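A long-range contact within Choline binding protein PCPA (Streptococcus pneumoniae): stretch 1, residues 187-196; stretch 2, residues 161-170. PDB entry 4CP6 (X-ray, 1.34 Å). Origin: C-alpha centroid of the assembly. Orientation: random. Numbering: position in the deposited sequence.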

# COMPACT_ATOMS: atom_id res chain seq x y z
N SER A 187 4.70 -1.20 10.55
CA SER A 187 5.65 -2.19 11.05
C SER A 187 5.18 -2.92 12.30
O SER A 187 5.82 -3.91 12.67
CB SER A 187 6.97 -1.51 11.40
OG SER A 187 7.52 -0.83 10.28
N ASN A 188 4.13 -2.44 12.98
CA ASN A 188 3.70 -3.02 14.25
C ASN A 188 2.22 -3.32 14.34
O ASN A 188 1.74 -3.61 15.44
CB ASN A 188 4.14 -2.11 15.41
CG ASN A 188 5.61 -2.29 15.71
OD1 ASN A 188 6.45 -1.48 15.32
ND2 ASN A 188 5.96 -3.44 16.26
N LEU A 189 1.49 -3.24 13.21
CA LEU A 189 0.05 -3.49 13.21
C LEU A 189 -0.22 -4.95 12.80
O LEU A 189 -0.01 -5.32 11.65
CB LEU A 189 -0.65 -2.55 12.22
CG LEU A 189 -2.21 -2.63 12.25
CD1 LEU A 189 -2.80 -2.14 13.59
CD2 LEU A 189 -2.81 -1.87 11.10
N GLU A 190 -0.64 -5.77 13.75
CA GLU A 190 -0.79 -7.19 13.45
C GLU A 190 -2.16 -7.59 12.94
O GLU A 190 -2.31 -8.67 12.35
CB GLU A 190 -0.42 -8.04 14.67
CG GLU A 190 1.02 -7.79 15.12
CD GLU A 190 1.60 -8.77 16.11
OE1 GLU A 190 1.05 -8.90 17.23
OE2 GLU A 190 2.65 -9.38 15.80
N LYS A 191 -3.16 -6.76 13.16
CA LYS A 191 -4.51 -7.11 12.71
C LYS A 191 -5.32 -5.87 12.50
O LYS A 191 -5.00 -4.81 13.07
CB LYS A 191 -5.21 -8.06 13.71
CG LYS A 191 -5.45 -7.47 15.10
CD LYS A 191 -5.96 -8.53 16.08
CE LYS A 191 -6.51 -7.92 17.35
NZ LYS A 191 -6.78 -8.95 18.40
N LEU A 192 -6.38 -6.00 11.69
CA LEU A 192 -7.31 -4.93 11.38
C LEU A 192 -8.64 -5.59 11.06
O LEU A 192 -8.64 -6.64 10.43
CB LEU A 192 -6.78 -4.14 10.14
CG LEU A 192 -7.59 -2.95 9.66
CD1 LEU A 192 -7.51 -1.79 10.66
CD2 LEU A 192 -7.12 -2.49 8.30
N THR A 193 -9.76 -4.97 11.47
CA THR A 193 -11.10 -5.43 11.10
C THR A 193 -11.81 -4.33 10.36
O THR A 193 -12.07 -3.25 10.93
CB THR A 193 -11.92 -5.80 12.32
OG1 THR A 193 -11.25 -6.85 13.01
CG2 THR A 193 -13.33 -6.30 11.92
N LEU A 194 -12.18 -4.61 9.09
CA LEU A 194 -12.92 -3.64 8.30
C LEU A 194 -14.39 -3.64 8.72
O LEU A 194 -15.05 -4.68 8.67
CB LEU A 194 -12.81 -3.92 6.78
CG LEU A 194 -11.40 -3.89 6.19
CD1 LEU A 194 -11.44 -4.24 4.70
CD2 LEU A 194 -10.76 -2.50 6.37
N PRO A 195 -14.96 -2.47 9.04
CA PRO A 195 -16.38 -2.44 9.41
C PRO A 195 -17.30 -2.90 8.28
O PRO A 195 -16.95 -2.85 7.09
CB PRO A 195 -16.63 -0.97 9.77
CG PRO A 195 -15.29 -0.47 10.23
CD PRO A 195 -14.30 -1.17 9.29
N LYS A 196 -18.52 -3.30 8.66
CA LYS A 196 -19.55 -3.74 7.72
C LYS A 196 -19.89 -2.64 6.70
O LYS A 196 -20.27 -2.96 5.57
CB LYS A 196 -20.80 -4.13 8.54
CG LYS A 196 -22.05 -4.49 7.75
CD LYS A 196 -23.27 -4.73 8.67
CE LYS A 196 -24.51 -5.02 7.86
NZ LYS A 196 -24.97 -3.83 7.09
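Stretch 2 161-170: SQKLKKLTFS

Stretch 2 begins in a turn and continues into a strand that ends at Phe169, one residue before its C-terminus. Ser161 to Leu164 form a type I beta turn, closed by the hydrogen bond from Leu164 N to Ser161 O (3.2 Å); Lys165 continues in loop conformation, and Lys166 to Phe169 extend as a strand. This strand runs in nearly the same direction as the strand of stretch 1 that ends at Leu194, with an angle of 13° between their axes and a closest approach of 6.9 Å. The two backbones are nearer to each other at their N-terminal ends: Leu189 CA lies 4.4 Å from Lys165 CA and Ser187 CA 4.9 Å from Gln162 CA, whereas Leu192 CA and Leu167 CA are 6.7 Å apart and Pro195 CA and Phe169 CA 7.2 Å.

No clear direct hydrogen bond joins the stretches, and the wider spacing between the strands leaves room for water. Water 5 donates to Leu167 O (2.8 Å) and accepts from Thr193 N (3.0 Å), while water 6 accepts from Leu167 N (3.0 Å) and lies 2.8 Å from Lys191 O, so both backbone polar groups of Leu167 are linked to stretch 1 through solvent. At the turn, water 1 accepts from Asn188 N (2.9 Å) and donates to Ser161 O (2.9 Å) and Leu164 O (2.7 Å), fastening the loop of stretch 1 to both ends of the turn. Just after the turn the two backbones also meet directly, in a CA-H...O contact between Lys165 CA and Asn188 O (3.3 Å).

Among the side chains, Ser187 lies beside Gln162, with Ser187 CB 3.5 Å from Gln162 O. Leucine side chains fill the next part of the contact. The CA-to-CB bond of Leu189 points sideways, but its end comes nearer to stretch 2, bringing Leu189 CD1 within 3.7 Å of Lys165 O and into apolar contact with Leu167 CB at 4.3 Å. Leu192 behaves similarly: its CD1 makes apolar contacts with Leu167 CD2 at 3.8 Å and Phe169 CE2 at 3.9 Å, thus touching two residues of the neighbouring strand.

The CA-to-CB bond of Phe169 points toward stretch 1, and its ring gives the contact its aromatic end. Pro195 covers one face of the ring, with Pro195 CG 3.7 Å from Phe169 CG and Pro195 CD 4.1 Å from the ring centroid, 27° off the ring normal, a CH-pi arrangement. Thr193 O approaches the ring edge near its plane, 3.4 Å from Phe169 CD2. Water thus joins the backbones both at the turn and between the strands, while the leucines, Phe169 and Pro195 supply the apolar packing; the two stretches bury 555 Å², both sides summed.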

# COMPACT_ATOMS: atom_id res chain seq x y z
N SER A 161 3.27 5.13 9.95
CA SER A 161 3.07 5.16 11.40
C SER A 161 3.64 3.83 11.93
O SER A 161 2.90 2.86 12.13
CB SER A 161 1.59 5.33 11.75
OG SER A 161 1.11 6.60 11.34
N GLN A 162 4.95 3.79 12.06
CA GLN A 162 5.68 2.55 12.33
C GLN A 162 5.42 1.93 13.68
O GLN A 162 5.68 0.73 13.81
CB GLN A 162 7.15 2.75 12.12
CG GLN A 162 7.47 2.90 10.64
CD GLN A 162 8.94 3.10 10.39
OE1 GLN A 162 9.63 3.87 11.09
NE2 GLN A 162 9.43 2.45 9.36
N LYS A 163 4.93 2.69 14.67
CA LYS A 163 4.67 2.14 16.00
C LYS A 163 3.19 1.83 16.20
O LYS A 163 2.81 1.37 17.27
CB LYS A 163 5.14 3.16 17.06
CG LYS A 163 6.68 3.37 17.11
CD LYS A 163 7.43 2.10 17.51
CE LYS A 163 8.94 2.23 17.42
NZ LYS A 163 9.59 0.89 17.44
N LEU A 164 2.35 2.09 15.18
CA LEU A 164 0.90 1.85 15.32
C LEU A 164 0.64 0.36 15.54
O LEU A 164 0.99 -0.47 14.71
CB LEU A 164 0.17 2.40 14.07
CG LEU A 164 -1.34 2.25 14.06
CD1 LEU A 164 -2.02 3.03 15.23
CD2 LEU A 164 -1.88 2.67 12.71
N LYS A 165 0.09 0.03 16.72
CA LYS A 165 -0.13 -1.37 17.08
C LYS A 165 -1.61 -1.73 17.18
O LYS A 165 -1.94 -2.90 17.07
CB LYS A 165 0.66 -1.80 18.34
CG LYS A 165 0.25 -1.17 19.67
CD LYS A 165 0.80 -2.00 20.83
CE LYS A 165 0.11 -1.70 22.14
NZ LYS A 165 0.55 -2.64 23.22
N LYS A 166 -2.48 -0.76 17.41
CA LYS A 166 -3.91 -1.03 17.50
C LYS A 166 -4.68 0.05 16.78
O LYS A 166 -4.52 1.22 17.11
CB LYS A 166 -4.36 -1.19 18.96
CG LYS A 166 -5.80 -1.69 19.11
CD LYS A 166 -6.12 -2.00 20.57
CE LYS A 166 -7.60 -2.04 20.82
NZ LYS A 166 -7.90 -2.41 22.23
N LEU A 167 -5.48 -0.33 15.79
CA LEU A 167 -6.30 0.62 15.05
C LEU A 167 -7.64 -0.04 14.97
O LEU A 167 -7.77 -1.09 14.33
CB LEU A 167 -5.74 0.94 13.65
CG LEU A 167 -6.47 2.18 13.00
CD1 LEU A 167 -5.51 3.12 12.31
CD2 LEU A 167 -7.56 1.77 12.05
N THR A 168 -8.63 0.54 15.65
CA THR A 168 -9.98 -0.03 15.69
C THR A 168 -11.01 1.02 15.34
O THR A 168 -10.70 2.22 15.27
CB THR A 168 -10.28 -0.60 17.07
OG1 THR A 168 -10.17 0.45 18.03
CG2 THR A 168 -9.37 -1.76 17.46
N PHE A 169 -12.24 0.58 15.12
CA PHE A 169 -13.36 1.43 14.74
C PHE A 169 -14.47 1.19 15.71
O PHE A 169 -14.83 0.03 15.96
CB PHE A 169 -13.82 1.09 13.30
CG PHE A 169 -12.70 1.11 12.29
CD1 PHE A 169 -12.29 2.31 11.70
CD2 PHE A 169 -12.01 -0.05 11.97
CE1 PHE A 169 -11.22 2.32 10.79
CE2 PHE A 169 -10.94 -0.03 11.07
CZ PHE A 169 -10.57 1.15 10.48
N SER A 170 -14.98 2.27 16.31
CA SER A 170 -16.08 2.20 17.26
C SER A 170 -17.29 1.48 16.65
O SER A 170 -17.44 1.41 15.41
CB SER A 170 -16.46 3.61 17.69
OG SER A 170 -15.38 4.17 18.42
O HOH W 1 2.60 0.01 12.54
O HOH W 2 7.86 1.15 7.43
O HOH W 3 -0.80 -5.30 16.61
O HOH W 4 -3.45 -4.92 15.98
O HOH W 5 -9.61 -3.12 13.81
O HOH W 6 -5.74 -3.33 15.36